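Local coordinates for methyltransferase small domain-containing protein (PDB 1NE2) that is of unknown function but has a methyltransferase-like fold, consistent with a transferase that uses S-adenosylmethionine, at residues Ile56-Gly61 with Arg129-Lys134; Asp133-Phe136 with Trp141-Ser144; Lys149-Leu154 with Arg187-Ile192; Phe153-Phe158 with Phe165-Val170. All coordinates share one frame; numbering follows the deposited sequence.

The four contacts pack helices 126-138 and 151-161 onto one sheet of a Rossmann-like methyltransferase fold. Contacts 1 and 2 share helix 126-138, and their centres lie about 7 Å apart. Contacts 3 and 4 share helix 151-161, with centres about 8 Å apart. The two pairs are 12 to 17 Å apart, centre to centre, and meet where the helices touch: Ile132 packs on Leu154, and Phe136 on Phe158. Strands 187-197 and 162-173, used by contacts 3 and 4, are neighbours. Contact 1 alone holds the glycine-rich turn after strand 54-58, which in related methyltransferases binds the cofactor. The first pair is apolar; the second rests on salt bridges.

Contact 1 of 4, residues Ile56-Gly61 with Arg129-Lys134; sequences IDAGTG and RAFIDK
Ala58 and Phe131 make the apolar part of this contact. The methyl CB of Ala58 lies 3.6 Å from CE2 of Phe131 and 3.9 Å from CD2 of Phe131. It comes to the ring obliquely. The Phe131 side chain points from helix 126-138 toward the end of strand 54-58, and its CE2 corner makes the contact. Val104 and Met116 also touch this side chain.

The second kind of contact is ring edge against backbone. Gly59 N sits near the ring plane, 4.0 Å from CE2 of Phe131. Gly59 has a positive phi of 64°, which suits a glycine where the strand gives way to the turn.

The polar bonds lie beside this interface. Thr60 OG1 donates to Asp57 OD2 at 2.8 Å, from the anti side and tilted from the carboxylate plane. This bond ties the turn back to the strand. Gly61 N is bonded to Asp81. The sequence from Asp57 to Gly61 resembles the glycine-rich motif of methyltransferases, so the turn probably borders a cofactor site.

The small buried area and the absence of polar pairs across the contact imply that shape and van der Waals contact alone join helix and turn here.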
loop_
_atom_site.group_PDB
_atom_site.type_symbol
_atom_site.label_atom_id
_atom_site.label_comp_id
_atom_site.label_asym_id
_atom_site.label_seq_id
_atom_site.Cartn_x
_atom_site.Cartn_y
_atom_site.Cartn_z
ATOM N N ILE B 56 -5.150 -0.487 -3.440
ATOM C CA ILE B 56 -5.553 0.896 -3.278
ATOM C C ILE B 56 -6.965 1.034 -3.843
ATOM O O ILE B 56 -7.249 0.618 -4.969
ATOM C CB ILE B 56 -4.593 1.909 -3.976
ATOM C CG1 ILE B 56 -5.085 3.334 -3.683
ATOM C CG2 ILE B 56 -4.492 1.629 -5.480
ATOM C CD1 ILE B 56 -4.054 4.426 -3.971
ATOM N N ASP B 57 -7.852 1.584 -3.024
ATOM C CA ASP B 57 -9.243 1.802 -3.398
ATOM C C ASP B 57 -9.438 3.301 -3.649
ATOM O O ASP B 57 -9.334 4.112 -2.725
ATOM C CB ASP B 57 -10.156 1.323 -2.268
ATOM C CG ASP B 57 -11.622 1.474 -2.606
ATOM O OD1 ASP B 57 -11.959 1.377 -3.801
ATOM O OD2 ASP B 57 -12.435 1.670 -1.679
ATOM N N ALA B 58 -9.704 3.658 -4.901
ATOM C CA ALA B 58 -9.882 5.058 -5.300
ATOM C C ALA B 58 -11.332 5.512 -5.202
ATOM O O ALA B 58 -12.235 4.824 -5.686
ATOM C CB ALA B 58 -9.368 5.247 -6.728
ATOM N N GLY B 59 -11.551 6.678 -4.591
ATOM C CA GLY B 59 -12.905 7.194 -4.422
ATOM C C GLY B 59 -13.654 6.235 -3.519
ATOM O O GLY B 59 -14.762 5.782 -3.820
ATOM N N THR B 60 -13.037 5.953 -2.379
ATOM C CA THR B 60 -13.554 4.992 -1.416
ATOM C C THR B 60 -14.904 5.283 -0.751
ATOM O O THR B 60 -15.561 4.361 -0.259
ATOM C CB THR B 60 -12.481 4.732 -0.329
ATOM O OG1 THR B 60 -12.767 3.502 0.346
ATOM C CG2 THR B 60 -12.448 5.876 0.684
ATOM N N GLY B 61 -15.328 6.544 -0.735
ATOM C CA GLY B 61 -16.601 6.868 -0.108
ATOM C C GLY B 61 -16.662 6.379 1.327
ATOM O O GLY B 61 -15.770 6.680 2.119
ATOM N N ARG B 129 -11.155 10.838 -16.681
ATOM C CA ARG B 129 -9.956 10.304 -17.312
ATOM C C ARG B 129 -8.805 10.317 -16.315
ATOM O O ARG B 129 -7.863 9.530 -16.426
ATOM C CB ARG B 129 -9.577 11.133 -18.541
ATOM C CG ARG B 129 -10.633 11.151 -19.630
ATOM C CD ARG B 129 -10.104 11.795 -20.901
ATOM N NE ARG B 129 -11.114 11.831 -21.954
ATOM C CZ ARG B 129 -10.884 12.240 -23.198
ATOM N NH1 ARG B 129 -9.673 12.650 -23.552
ATOM N NH2 ARG B 129 -11.868 12.243 -24.088
ATOM N N ALA B 130 -8.893 11.219 -15.340
ATOM C CA ALA B 130 -7.868 11.352 -14.314
ATOM C C ALA B 130 -7.702 10.046 -13.545
ATOM O O ALA B 130 -6.579 9.613 -13.275
ATOM C CB ALA B 130 -8.234 12.482 -13.355
ATOM N N PHE B 131 -8.821 9.422 -13.191
ATOM C CA PHE B 131 -8.775 8.163 -12.459
ATOM C C PHE B 131 -8.177 7.053 -13.307
ATOM O O PHE B 131 -7.395 6.246 -12.813
ATOM C CB PHE B 131 -10.173 7.756 -11.988
ATOM C CG PHE B 131 -10.545 8.323 -10.651
ATOM C CD1 PHE B 131 -10.628 9.698 -10.463
ATOM C CD2 PHE B 131 -10.791 7.481 -9.572
ATOM C CE1 PHE B 131 -10.950 10.230 -9.211
ATOM C CE2 PHE B 131 -11.113 8.000 -8.317
ATOM C CZ PHE B 131 -11.192 9.375 -8.136
ATOM N N ILE B 132 -8.548 7.009 -14.582
ATOM C CA ILE B 132 -8.022 5.984 -15.469
ATOM C C ILE B 132 -6.516 6.176 -15.620
ATOM O O ILE B 132 -5.742 5.228 -15.480
ATOM C CB ILE B 132 -8.693 6.048 -16.858
ATOM C CG1 ILE B 132 -10.206 5.887 -16.704
ATOM C CG2 ILE B 132 -8.139 4.948 -17.751
ATOM C CD1 ILE B 132 -10.983 6.045 -17.996
ATOM N N ASP B 133 -6.099 7.409 -15.889
ATOM C CA ASP B 133 -4.680 7.709 -16.047
ATOM C C ASP B 133 -3.881 7.355 -14.800
ATOM O O ASP B 133 -2.821 6.733 -14.888
ATOM C CB ASP B 133 -4.482 9.191 -16.368
ATOM C CG ASP B 133 -4.802 9.521 -17.810
ATOM O OD1 ASP B 133 -4.824 10.721 -18.149
ATOM O OD2 ASP B 133 -5.024 8.582 -18.604
ATOM N N LYS B 134 -4.386 7.756 -13.639
ATOM C CA LYS B 134 -3.688 7.468 -12.391
ATOM C C LYS B 134 -3.590 5.963 -12.140
ATOM O O LYS B 134 -2.561 5.469 -11.668
ATOM C CB LYS B 134 -4.405 8.136 -11.217
ATOM C CG LYS B 134 -3.693 7.964 -9.874
ATOM C CD LYS B 134 -2.736 9.108 -9.557
ATOM C CE LYS B 134 -1.539 9.170 -10.484
ATOM N NZ LYS B 134 -0.650 10.330 -10.136
#

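Contact 2 of 4, residues Asp133-Phe136 with Trp141-Ser144; sequences DKAF and WIYS
Ile142 meets both Ala135 and Phe136, and its CD1 does most of the work. This methyl stands 3.4 Å above the plane of the Phe136 ring, over its centre. It makes a CH-pi contact 11° off the ring normal. All six ring carbons of Phe136 lie near it, the nearest being CD1 of Phe136 at 3.5 Å from CD1 of Ile142. CG1 of Ile142 is anti to the carbonyl carbon (chi1 -63°), and the chain then runs out nearly straight to put CD1 on the ring face.

Ala135 forms the rest of the surface. Its CB is 3.9 Å from CD1 of Ile142 and 4.0 Å from CG2 of Ile142.

Without the ring, as with a serine at Phe136, Ile142 CD1 would probably lose the face it rests on and a gap would open beside Ala135.

Helix 126-138 is the crossover of the beta-alpha-beta unit formed with strands 111-116 and 142-147. Ala135 also packs on Trp114 of the first strand, while the backbone of Ile142 is hydrogen-bonded to Val195 of strand 187-197. The Phe136 ring also packs on Phe158 of helix 151-161.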
loop_
_atom_site.group_PDB
_atom_site.type_symbol
_atom_site.label_atom_id
_atom_site.label_comp_id
_atom_site.label_asym_id
_atom_site.label_seq_id
_atom_site.Cartn_x
_atom_site.Cartn_y
_atom_site.Cartn_z
ATOM N N ASP B 133 -6.099 7.409 -15.889
ATOM C CA ASP B 133 -4.680 7.709 -16.047
ATOM C C ASP B 133 -3.881 7.355 -14.800
ATOM O O ASP B 133 -2.821 6.733 -14.888
ATOM C CB ASP B 133 -4.482 9.191 -16.368
ATOM C CG ASP B 133 -4.802 9.521 -17.810
ATOM O OD1 ASP B 133 -4.824 10.721 -18.149
ATOM O OD2 ASP B 133 -5.024 8.582 -18.604
ATOM N N LYS B 134 -4.386 7.756 -13.639
ATOM C CA LYS B 134 -3.688 7.468 -12.391
ATOM C C LYS B 134 -3.590 5.963 -12.140
ATOM O O LYS B 134 -2.561 5.469 -11.668
ATOM C CB LYS B 134 -4.405 8.136 -11.217
ATOM C CG LYS B 134 -3.693 7.964 -9.874
ATOM C CD LYS B 134 -2.736 9.108 -9.557
ATOM C CE LYS B 134 -1.539 9.170 -10.484
ATOM N NZ LYS B 134 -0.650 10.330 -10.136
ATOM N N ALA B 135 -4.659 5.238 -12.452
ATOM C CA ALA B 135 -4.680 3.795 -12.248
ATOM C C ALA B 135 -3.552 3.107 -13.010
ATOM O O ALA B 135 -2.834 2.281 -12.454
ATOM C CB ALA B 135 -6.033 3.214 -12.676
ATOM N N PHE B 136 -3.386 3.461 -14.282
ATOM C CA PHE B 136 -2.349 2.845 -15.094
ATOM C C PHE B 136 -0.918 3.261 -14.768
ATOM O O PHE B 136 0.040 2.631 -15.215
ATOM C CB PHE B 136 -2.667 3.069 -16.572
ATOM C CG PHE B 136 -3.734 2.151 -17.084
ATOM C CD1 PHE B 136 -3.426 0.843 -17.446
ATOM C CD2 PHE B 136 -5.059 2.568 -17.144
ATOM C CE1 PHE B 136 -4.422 -0.040 -17.858
ATOM C CE2 PHE B 136 -6.067 1.691 -17.553
ATOM C CZ PHE B 136 -5.746 0.383 -17.911
ATOM N N TRP B 141 -2.836 -4.446 -11.607
ATOM C CA TRP B 141 -4.179 -4.973 -11.856
ATOM C C TRP B 141 -5.205 -3.897 -11.526
ATOM O O TRP B 141 -5.248 -3.386 -10.412
ATOM C CB TRP B 141 -4.417 -6.220 -11.009
ATOM C CG TRP B 141 -3.401 -7.293 -11.266
ATOM C CD1 TRP B 141 -2.189 -7.451 -10.647
ATOM C CD2 TRP B 141 -3.484 -8.321 -12.254
ATOM N NE1 TRP B 141 -1.517 -8.516 -11.193
ATOM C CE2 TRP B 141 -2.289 -9.067 -12.183
ATOM C CE3 TRP B 141 -4.457 -8.683 -13.199
ATOM C CZ2 TRP B 141 -2.036 -10.163 -13.021
ATOM C CZ3 TRP B 141 -4.208 -9.772 -14.033
ATOM C CH2 TRP B 141 -3.005 -10.498 -13.936
ATOM N N ILE B 142 -6.037 -3.568 -12.506
ATOM C CA ILE B 142 -7.022 -2.504 -12.370
ATOM C C ILE B 142 -8.459 -3.001 -12.527
ATOM O O ILE B 142 -8.794 -3.674 -13.507
ATOM C CB ILE B 142 -6.701 -1.409 -13.428
ATOM C CG1 ILE B 142 -5.320 -0.807 -13.113
ATOM C CG2 ILE B 142 -7.787 -0.346 -13.446
ATOM C CD1 ILE B 142 -4.647 -0.099 -14.273
ATOM N N TYR B 143 -9.305 -2.650 -11.564
ATOM C CA TYR B 143 -10.709 -3.067 -11.562
ATOM C C TYR B 143 -11.637 -1.875 -11.389
ATOM O O TYR B 143 -11.332 -0.943 -10.647
ATOM C CB TYR B 143 -10.964 -4.046 -10.415
ATOM C CG TYR B 143 -10.245 -5.366 -10.551
ATOM C CD1 TYR B 143 -10.848 -6.439 -11.205
ATOM C CD2 TYR B 143 -8.967 -5.548 -10.017
ATOM C CE1 TYR B 143 -10.200 -7.675 -11.319
ATOM C CE2 TYR B 143 -8.308 -6.777 -10.126
ATOM C CZ TYR B 143 -8.935 -7.834 -10.773
ATOM O OH TYR B 143 -8.312 -9.062 -10.845
ATOM N N SER B 144 -12.782 -1.925 -12.062
ATOM C CA SER B 144 -13.766 -0.847 -11.984
ATOM C C SER B 144 -15.170 -1.411 -12.067
ATOM O O SER B 144 -15.426 -2.359 -12.815
ATOM C CB SER B 144 -13.570 0.145 -13.140
ATOM O OG SER B 144 -14.572 1.158 -13.128
#

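Contact 3 of 4, residues Lys149-Leu154 with Arg187-Ile192; sequences KARDFL and RIEAVI
The guanidinium of Arg151 and the carboxylate of Glu189 are almost perpendicular, with their planes 88° apart. Glu189 OE2 comes to the guanidinium obliquely and lies 2.9 Å from Arg151 NH1. This is a salt bridge made through one nitrogen and one oxygen. Val191 CG2 is also oblique to the guanidinium, 3.9 Å from Arg151 NE.

Both charged chains are long and extended. Arg151 CG is anti to the backbone N (chi1 -160°), and the chain runs straight on to NE. This carries the charged end past Val191 to Glu189. On the way, CG of Arg151 passes 4.1 Å from CG2 of Val191, so the arginine's aliphatic part has an apolar neighbour.

Glu189 and Val191 point to the same side of strand 187-197, the side that helix 151-161 covers. This strand is antiparallel to its neighbours 142-147 and 162-173, as in the seven-stranded sheet of Rossmann-like methyltransferases. Its backbone pairs with Gly146 on one side and Val170 on the other.

Arg151 has a second carboxylate partner: its NE forms a salt bridge with Glu167 of strand 162-173, so NE and NH1 are both held.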
loop_
_atom_site.group_PDB
_atom_site.type_symbol
_atom_site.label_atom_id
_atom_site.label_comp_id
_atom_site.label_asym_id
_atom_site.label_seq_id
_atom_site.Cartn_x
_atom_site.Cartn_y
_atom_site.Cartn_z
ATOM N N LYS B 149 -23.147 2.829 -19.035
ATOM C CA LYS B 149 -23.160 3.843 -20.085
ATOM C C LYS B 149 -21.747 4.270 -20.474
ATOM O O LYS B 149 -21.533 4.813 -21.556
ATOM C CB LYS B 149 -23.959 5.072 -19.644
ATOM C CG LYS B 149 -25.451 4.829 -19.477
ATOM C CD LYS B 149 -26.227 6.142 -19.438
ATOM C CE LYS B 149 -25.722 7.065 -18.339
ATOM N NZ LYS B 149 -26.424 8.379 -18.338
ATOM N N ALA B 150 -20.784 4.031 -19.589
ATOM C CA ALA B 150 -19.396 4.393 -19.866
ATOM C C ALA B 150 -18.636 3.192 -20.426
ATOM O O ALA B 150 -17.429 3.260 -20.662
ATOM C CB ALA B 150 -18.725 4.888 -18.591
ATOM N N ARG B 151 -19.363 2.102 -20.648
ATOM C CA ARG B 151 -18.800 0.851 -21.150
ATOM C C ARG B 151 -17.893 0.983 -22.375
ATOM O O ARG B 151 -16.749 0.522 -22.363
ATOM C CB ARG B 151 -19.940 -0.121 -21.462
ATOM C CG ARG B 151 -19.522 -1.570 -21.534
ATOM C CD ARG B 151 -20.734 -2.474 -21.680
ATOM N NE ARG B 151 -20.387 -3.874 -21.459
ATOM C CZ ARG B 151 -21.255 -4.878 -21.515
ATOM N NH1 ARG B 151 -22.531 -4.641 -21.792
ATOM N NH2 ARG B 151 -20.849 -6.120 -21.286
ATOM N N ASP B 152 -18.405 1.600 -23.435
ATOM C CA ASP B 152 -17.630 1.762 -24.661
ATOM C C ASP B 152 -16.354 2.561 -24.427
ATOM O O ASP B 152 -15.267 2.145 -24.835
ATOM C CB ASP B 152 -18.475 2.447 -25.737
ATOM C CG ASP B 152 -19.698 1.635 -26.124
ATOM O OD1 ASP B 152 -19.536 0.454 -26.497
ATOM O OD2 ASP B 152 -20.820 2.180 -26.059
ATOM N N PHE B 153 -16.493 3.706 -23.771
ATOM C CA PHE B 153 -15.353 4.564 -23.478
ATOM C C PHE B 153 -14.320 3.830 -22.624
ATOM O O PHE B 153 -13.127 3.854 -22.921
ATOM C CB PHE B 153 -15.813 5.823 -22.742
ATOM C CG PHE B 153 -14.686 6.716 -22.296
ATOM C CD1 PHE B 153 -13.878 7.359 -23.228
ATOM C CD2 PHE B 153 -14.435 6.914 -20.942
ATOM C CE1 PHE B 153 -12.837 8.191 -22.818
ATOM C CE2 PHE B 153 -13.396 7.742 -20.520
ATOM C CZ PHE B 153 -12.596 8.382 -21.460
ATOM N N LEU B 154 -14.782 3.182 -21.562
ATOM C CA LEU B 154 -13.875 2.464 -20.674
ATOM C C LEU B 154 -13.146 1.317 -21.360
ATOM O O LEU B 154 -11.939 1.168 -21.195
ATOM C CB LEU B 154 -14.633 1.954 -19.446
ATOM C CG LEU B 154 -15.098 3.058 -18.494
ATOM C CD1 LEU B 154 -15.836 2.439 -17.320
ATOM C CD2 LEU B 154 -13.896 3.863 -18.002
ATOM N N ARG B 187 -34.286 -2.859 -13.307
ATOM C CA ARG B 187 -32.861 -2.922 -13.013
ATOM C C ARG B 187 -31.982 -2.475 -14.167
ATOM O O ARG B 187 -31.996 -3.081 -15.239
ATOM C CB ARG B 187 -32.488 -4.348 -12.594
ATOM C CG ARG B 187 -33.069 -4.748 -11.247
ATOM C CD ARG B 187 -33.248 -6.249 -11.126
ATOM N NE ARG B 187 -31.994 -6.993 -11.121
ATOM C CZ ARG B 187 -31.086 -6.929 -10.153
ATOM N NH1 ARG B 187 -31.287 -6.145 -9.102
ATOM N NH2 ARG B 187 -29.986 -7.666 -10.224
ATOM N N ILE B 188 -31.220 -1.408 -13.940
ATOM C CA ILE B 188 -30.320 -0.880 -14.958
ATOM C C ILE B 188 -29.075 -1.749 -15.076
ATOM O O ILE B 188 -28.853 -2.659 -14.274
ATOM C CB ILE B 188 -29.885 0.567 -14.645
ATOM C CG1 ILE B 188 -29.401 0.668 -13.197
ATOM C CG2 ILE B 188 -31.031 1.523 -14.927
ATOM C CD1 ILE B 188 -28.945 2.054 -12.797
ATOM N N GLU B 189 -28.254 -1.450 -16.074
ATOM C CA GLU B 189 -27.050 -2.228 -16.314
ATOM C C GLU B 189 -25.779 -1.555 -15.808
ATOM O O GLU B 189 -25.550 -0.365 -16.029
ATOM C CB GLU B 189 -26.930 -2.509 -17.813
ATOM C CG GLU B 189 -25.917 -3.571 -18.190
ATOM C CD GLU B 189 -25.917 -3.861 -19.681
ATOM O OE1 GLU B 189 -26.997 -4.175 -20.226
ATOM O OE2 GLU B 189 -24.840 -3.777 -20.308
ATOM N N ALA B 190 -24.959 -2.325 -15.103
ATOM C CA ALA B 190 -23.686 -1.827 -14.605
ATOM C C ALA B 190 -22.647 -2.704 -15.284
ATOM O O ALA B 190 -22.988 -3.722 -15.896
ATOM C CB ALA B 190 -23.603 -1.977 -13.085
ATOM N N VAL B 191 -21.383 -2.317 -15.193
ATOM C CA VAL B 191 -20.333 -3.099 -15.819
ATOM C C VAL B 191 -19.114 -3.226 -14.918
ATOM O O VAL B 191 -18.715 -2.270 -14.249
ATOM C CB VAL B 191 -19.900 -2.479 -17.176
ATOM C CG1 VAL B 191 -19.289 -1.101 -16.962
ATOM C CG2 VAL B 191 -18.910 -3.401 -17.875
ATOM N N ILE B 192 -18.549 -4.428 -14.899
ATOM C CA ILE B 192 -17.355 -4.728 -14.127
ATOM C C ILE B 192 -16.206 -4.945 -15.099
ATOM O O ILE B 192 -16.311 -5.762 -16.019
ATOM C CB ILE B 192 -17.524 -6.018 -13.290
ATOM C CG1 ILE B 192 -18.507 -5.778 -12.140
ATOM C CG2 ILE B 192 -16.159 -6.474 -12.746
ATOM C CD1 ILE B 192 -18.819 -7.037 -11.338
#

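Contact 4 of 4, residues Phe153-Phe158 with Phe165-Val170; sequences FLRREF and FREEKV
Arg155 and Glu167 lay their flat groups nearly in one plane, 24° apart, yet a single nitrogen makes the bridge and the bond is bent. Arg155 NH1 donates to Glu167 OE2 at 2.7 Å. The N-H...O angle is 126°, so the hydrogen bond is weak although the salt bridge is close.

The contact joins helix 151-161 to strand 162-173, the outermost strand on this side of the Rossmann-like sheet. That strand carries a classic beta bulge, in which Phe165 and Arg166 both face Gly194.

The Arg155 chain is extended at first and then bends at chi3 (51°), which brings NH1 to OE2 of Glu167. Glu167 reaches across from the strand with its CG anti to the backbone N and the chain extended beyond it.

Each partner has a further mate. Arg155 NH2 bridges to Asp152, one helical turn back, and the carboxylate of Glu167 is also shared with Arg151. Two arginines on one carboxylate would tend to keep it ionised. A leucine replacing Arg155 would probably leave Asp152 without this partner and Glu167 with one cation fewer.

The other carboxylate oxygen lies beside the methylenes of the arginine: Glu167 OE1 is 3.1 Å from CD of Arg155 and 3.6 Å from CG of Arg155.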
loop_
_atom_site.group_PDB
_atom_site.type_symbol
_atom_site.label_atom_id
_atom_site.label_comp_id
_atom_site.label_asym_id
_atom_site.label_seq_id
_atom_site.Cartn_x
_atom_site.Cartn_y
_atom_site.Cartn_z
ATOM N N PHE B 153 -16.493 3.706 -23.771
ATOM C CA PHE B 153 -15.353 4.564 -23.478
ATOM C C PHE B 153 -14.320 3.830 -22.624
ATOM O O PHE B 153 -13.127 3.854 -22.921
ATOM C CB PHE B 153 -15.813 5.823 -22.742
ATOM C CG PHE B 153 -14.686 6.716 -22.296
ATOM C CD1 PHE B 153 -13.878 7.359 -23.228
ATOM C CD2 PHE B 153 -14.435 6.914 -20.942
ATOM C CE1 PHE B 153 -12.837 8.191 -22.818
ATOM C CE2 PHE B 153 -13.396 7.742 -20.520
ATOM C CZ PHE B 153 -12.596 8.382 -21.460
ATOM N N LEU B 154 -14.782 3.182 -21.562
ATOM C CA LEU B 154 -13.875 2.464 -20.674
ATOM C C LEU B 154 -13.146 1.317 -21.360
ATOM O O LEU B 154 -11.939 1.168 -21.195
ATOM C CB LEU B 154 -14.633 1.954 -19.446
ATOM C CG LEU B 154 -15.098 3.058 -18.494
ATOM C CD1 LEU B 154 -15.836 2.439 -17.320
ATOM C CD2 LEU B 154 -13.896 3.863 -18.002
ATOM N N ARG B 155 -13.868 0.509 -22.128
ATOM C CA ARG B 155 -13.243 -0.605 -22.825
ATOM C C ARG B 155 -12.146 -0.087 -23.750
ATOM O O ARG B 155 -11.041 -0.633 -23.792
ATOM C CB ARG B 155 -14.284 -1.378 -23.634
ATOM C CG ARG B 155 -13.719 -2.553 -24.413
ATOM C CD ARG B 155 -14.820 -3.282 -25.162
ATOM N NE ARG B 155 -15.627 -2.363 -25.956
ATOM C CZ ARG B 155 -16.923 -2.136 -25.763
ATOM N NH1 ARG B 155 -17.579 -2.766 -24.797
ATOM N NH2 ARG B 155 -17.566 -1.273 -26.539
ATOM N N ARG B 156 -12.448 0.985 -24.476
ATOM C CA ARG B 156 -11.482 1.574 -25.398
ATOM C C ARG B 156 -10.229 1.998 -24.638
ATOM O O ARG B 156 -9.115 1.605 -24.986
ATOM C CB ARG B 156 -12.086 2.798 -26.092
ATOM C CG ARG B 156 -11.243 3.355 -27.230
ATOM C CD ARG B 156 -11.737 4.732 -27.647
ATOM N NE ARG B 156 -11.275 5.773 -26.730
ATOM C CZ ARG B 156 -11.710 7.029 -26.740
ATOM N NH1 ARG B 156 -12.628 7.411 -27.619
ATOM N NH2 ARG B 156 -11.218 7.908 -25.878
ATOM N N GLU B 157 -10.424 2.803 -23.598
ATOM C CA GLU B 157 -9.313 3.300 -22.793
ATOM C C GLU B 157 -8.519 2.204 -22.083
ATOM O O GLU B 157 -7.286 2.227 -22.084
ATOM C CB GLU B 157 -9.816 4.313 -21.758
ATOM C CG GLU B 157 -10.333 5.619 -22.352
ATOM C CD GLU B 157 -9.344 6.255 -23.317
ATOM O OE1 GLU B 157 -9.545 6.136 -24.546
ATOM O OE2 GLU B 157 -8.357 6.863 -22.848
ATOM N N PHE B 158 -9.216 1.251 -21.468
ATOM C CA PHE B 158 -8.529 0.170 -20.768
ATOM C C PHE B 158 -7.726 -0.719 -21.717
ATOM O O PHE B 158 -6.591 -1.081 -21.422
ATOM C CB PHE B 158 -9.529 -0.699 -19.989
ATOM C CG PHE B 158 -10.134 -0.015 -18.791
ATOM C CD1 PHE B 158 -9.369 0.822 -17.985
ATOM C CD2 PHE B 158 -11.458 -0.252 -18.438
ATOM C CE1 PHE B 158 -9.912 1.409 -16.841
ATOM C CE2 PHE B 158 -12.011 0.330 -17.298
ATOM C CZ PHE B 158 -11.237 1.160 -16.499
ATOM N N PHE B 165 -9.396 -8.484 -19.260
ATOM C CA PHE B 165 -9.749 -9.888 -19.117
ATOM C C PHE B 165 -11.161 -10.058 -18.573
ATOM O O PHE B 165 -11.694 -11.165 -18.556
ATOM C CB PHE B 165 -8.718 -10.612 -18.246
ATOM C CG PHE B 165 -8.564 -10.038 -16.877
ATOM C CD1 PHE B 165 -9.424 -10.414 -15.854
ATOM C CD2 PHE B 165 -7.541 -9.131 -16.603
ATOM C CE1 PHE B 165 -9.271 -9.903 -14.574
ATOM C CE2 PHE B 165 -7.379 -8.612 -15.324
ATOM C CZ PHE B 165 -8.250 -9.003 -14.305
ATOM N N ARG B 166 -11.771 -8.957 -18.139
ATOM C CA ARG B 166 -13.141 -8.999 -17.648
ATOM C C ARG B 166 -13.941 -7.757 -18.024
ATOM O O ARG B 166 -13.483 -6.626 -17.845
ATOM C CB ARG B 166 -13.185 -9.179 -16.119
ATOM C CG ARG B 166 -14.614 -9.196 -15.548
ATOM C CD ARG B 166 -14.639 -9.669 -14.094
ATOM N NE ARG B 166 -13.985 -10.968 -13.981
ATOM C CZ ARG B 166 -13.000 -11.244 -13.131
ATOM N NH1 ARG B 166 -12.554 -10.309 -12.302
ATOM N NH2 ARG B 166 -12.428 -12.445 -13.141
ATOM N N GLU B 167 -15.119 -7.995 -18.600
ATOM C CA GLU B 167 -16.070 -6.946 -18.963
ATOM C C GLU B 167 -17.377 -7.672 -18.749
ATOM O O GLU B 167 -17.926 -8.297 -19.658
ATOM C CB GLU B 167 -15.960 -6.506 -20.419
ATOM C CG GLU B 167 -16.815 -5.276 -20.665
ATOM C CD GLU B 167 -16.783 -4.790 -22.096
ATOM O OE1 GLU B 167 -15.797 -5.070 -22.804
ATOM O OE2 GLU B 167 -17.744 -4.107 -22.500
ATOM N N GLU B 168 -17.858 -7.588 -17.517
ATOM C CA GLU B 168 -19.048 -8.299 -17.103
ATOM C C GLU B 168 -20.267 -7.443 -16.809
ATOM O O GLU B 168 -20.180 -6.422 -16.125
ATOM C CB GLU B 168 -18.685 -9.125 -15.872
ATOM C CG GLU B 168 -19.814 -9.941 -15.291
ATOM C CD GLU B 168 -19.402 -10.625 -14.010
ATOM O OE1 GLU B 168 -18.212 -10.527 -13.641
ATOM O OE2 GLU B 168 -20.260 -11.261 -13.372
ATOM N N LYS B 169 -21.414 -7.880 -17.317
ATOM C CA LYS B 169 -22.654 -7.161 -17.090
ATOM C C LYS B 169 -23.256 -7.600 -15.757
ATOM O O LYS B 169 -23.373 -8.792 -15.481
ATOM C CB LYS B 169 -23.644 -7.446 -18.226
ATOM C CG LYS B 169 -24.990 -6.759 -18.065
ATOM C CD LYS B 169 -25.946 -7.116 -19.198
ATOM C CE LYS B 169 -26.312 -8.595 -19.175
ATOM N NZ LYS B 169 -27.310 -8.943 -20.229
ATOM N N VAL B 170 -23.612 -6.629 -14.928
ATOM C CA VAL B 170 -24.229 -6.903 -13.637
ATOM C C VAL B 170 -25.432 -5.977 -13.539
ATOM O O VAL B 170 -25.387 -4.836 -13.996
ATOM C CB VAL B 170 -23.259 -6.635 -12.457
ATOM C CG1 VAL B 170 -22.066 -7.567 -12.546
ATOM C CG2 VAL B 170 -22.800 -5.200 -12.471
#